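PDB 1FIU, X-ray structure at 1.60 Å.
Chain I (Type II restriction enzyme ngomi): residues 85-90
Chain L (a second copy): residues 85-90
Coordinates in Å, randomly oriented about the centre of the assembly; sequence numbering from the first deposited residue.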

# COMPACT_ATOMS: atom_id res chain seq x y z
N GLN I 85 33.16 9.78 -1.38
CA GLN I 85 33.63 8.44 -1.02
C GLN I 85 34.02 8.28 0.47
O GLN I 85 33.94 7.18 1.02
N HIS I 86 34.44 9.35 1.13
CA HIS I 86 34.81 9.26 2.54
C HIS I 86 33.61 9.20 3.48
O HIS I 86 33.74 8.77 4.62
N ILE I 87 32.44 9.65 3.02
CA ILE I 87 31.27 9.55 3.89
C ILE I 87 30.33 8.42 3.44
O ILE I 87 29.44 8.02 4.19
N ARG I 88 30.55 7.92 2.22
CA ARG I 88 29.74 6.81 1.67
C ARG I 88 30.58 6.04 0.65
O ARG I 88 30.39 6.11 -0.56
N PRO I 89 31.55 5.29 1.16
CA PRO I 89 32.45 4.51 0.31
C PRO I 89 31.76 3.40 -0.48
O PRO I 89 30.69 2.92 -0.10
N GLY I 90 32.37 3.03 -1.61
CA GLY I 90 31.81 1.96 -2.41
C GLY I 90 32.26 2.05 -3.85
O GLY I 90 32.83 3.07 -4.26
N GLN L 85 32.98 0.33 10.11
CA GLN L 85 33.13 1.77 9.86
C GLN L 85 33.79 2.09 8.52
O GLN L 85 33.49 3.11 7.90
N HIS L 86 34.69 1.22 8.05
CA HIS L 86 35.35 1.48 6.77
C HIS L 86 34.47 1.20 5.56
O HIS L 86 34.76 1.67 4.46
N ILE L 87 33.41 0.42 5.76
CA ILE L 87 32.45 0.05 4.72
C ILE L 87 31.21 0.96 4.78
O ILE L 87 30.53 1.17 3.77
N ARG L 88 30.92 1.48 5.98
CA ARG L 88 29.73 2.33 6.20
C ARG L 88 30.06 3.25 7.36
O ARG L 88 29.64 3.03 8.51
N PRO L 89 30.85 4.31 7.08
CA PRO L 89 31.23 5.25 8.13
C PRO L 89 30.10 6.11 8.66
O PRO L 89 29.06 6.29 7.99
N GLY L 90 30.33 6.64 9.86
CA GLY L 90 29.33 7.49 10.49
C GLY L 90 29.36 7.39 11.99
O GLY L 90 30.06 6.56 12.56

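Two like charges lie face to face in this contact: the guanidinium of R88(I) rests flat on that of R88(L), centres 3.3 Å apart and planes within 10° of parallel. CZ of R88(I) sits 3.3 Å from NE of R88(L), and the NH2 atoms of R88(I) and R88(L) are also 3.3 Å apart. All these nitrogens are donors, so no hydrogen bond joins them; flat, delocalised guanidinium groups can nevertheless stack through their faces while their N-H bonds remain free to point outward in the plane. Each group is indeed hydrogen-bonded elsewhere in the structure. The CA-to-CB bonds of R88(I) and R88(L) point away from the other stretch, but long chains with chi1 t, chi2 p and chi3 t bring their ends back together.

Two waters supply the polar links. Water 1 accepts from R88(L) NH1 (3.0 Å) and donates to P89(L) O (2.7 Å) and I87(I) O (3.0 Å). Water 2 repeats the pattern, accepting from R88(I) NH1 (2.9 Å) and donating to P89(I) O (2.8 Å) and I87(L) O (2.9 Å).

P89(I) and P89(L) point toward each other's stretch. Their compact, rigid rings, both C-gamma endo, let P89(I) CD come within 3.3 Å of P89(L) CD, while P89(I) CG rests 3.5 Å from H86(L) O and P89(L) CG 3.5 Å from H86(I) O.

The CA-to-CB bonds of H86 and I87 point away in both chains, and what these residues offer the other stretch is their carbonyl oxygens. I87(I) is p,t but I87(L) m,m, a departure from symmetry that this contact tolerates. Q85(I) and Q85(L), both t,p, brace their own turns: G90(I) N donates to Q85(I) OE1 (2.9 Å) and Q85(I) NE2 to G90(I) O (3.1 Å). G90(I) and G90(L) adopt backbone angles that would jam a CB against the preceding carbonyl, hence glycine.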

# COMPACT_ATOMS: atom_id res chain seq x y z
CB GLN I 85 34.80 8.04 -1.92
CG GLN I 85 35.41 6.69 -1.57
CD GLN I 85 34.72 5.52 -2.26
OE1 GLN I 85 34.98 4.36 -1.93
NE2 GLN I 85 33.86 5.82 -3.23
CB HIS I 86 35.72 10.44 2.96
CG HIS I 86 35.10 11.78 2.79
ND1 HIS I 86 34.66 12.25 1.57
CD2 HIS I 86 34.84 12.76 3.69
CE1 HIS I 86 34.16 13.46 1.73
NE2 HIS I 86 34.25 13.80 3.00
CB ILE I 87 30.48 10.87 4.00
CG1 ILE I 87 29.96 11.29 2.63
CG2 ILE I 87 31.36 11.96 4.65
CD1 ILE I 87 29.03 12.51 2.70
CB ARG I 88 28.45 7.35 1.01
CG ARG I 88 27.35 6.27 0.83
CD ARG I 88 26.81 5.73 2.17
NE ARG I 88 25.49 5.10 2.02
CZ ARG I 88 25.26 3.83 1.64
NH1 ARG I 88 26.29 3.01 1.38
NH2 ARG I 88 24.02 3.39 1.51
CB PRO I 89 33.47 3.96 1.31
CG PRO I 89 32.75 3.91 2.59
CD PRO I 89 31.92 5.18 2.58
CB GLN L 85 33.93 2.40 11.00
CG GLN L 85 34.21 3.90 10.82
CD GLN L 85 33.05 4.79 11.25
OE1 GLN L 85 33.03 6.00 10.96
NE2 GLN L 85 32.08 4.21 11.96
CB HIS L 86 36.64 0.65 6.65
CG HIS L 86 36.42 -0.83 6.78
ND1 HIS L 86 35.87 -1.40 7.91
CD2 HIS L 86 36.64 -1.84 5.92
CE1 HIS L 86 35.78 -2.70 7.75
NE2 HIS L 86 36.24 -3.00 6.54
CB ILE L 87 31.96 -1.44 4.91
CG1 ILE L 87 33.16 -2.38 4.78
CG2 ILE L 87 30.87 -1.81 3.90
CD1 ILE L 87 33.96 -2.12 3.56
CB ARG L 88 28.50 1.46 6.54
CG ARG L 88 27.15 2.15 6.42
CD ARG L 88 26.85 2.45 4.94
NE ARG L 88 25.42 2.66 4.69
CZ ARG L 88 24.76 3.79 4.93
NH1 ARG L 88 25.41 4.85 5.42
NH2 ARG L 88 23.45 3.86 4.72
CB PRO L 89 32.35 6.07 7.48
CG PRO L 89 32.03 6.02 6.00
CD PRO L 89 31.55 4.59 5.81
O HOH W 1 28.31 5.60 5.50
O HOH W 2 29.10 3.16 2.15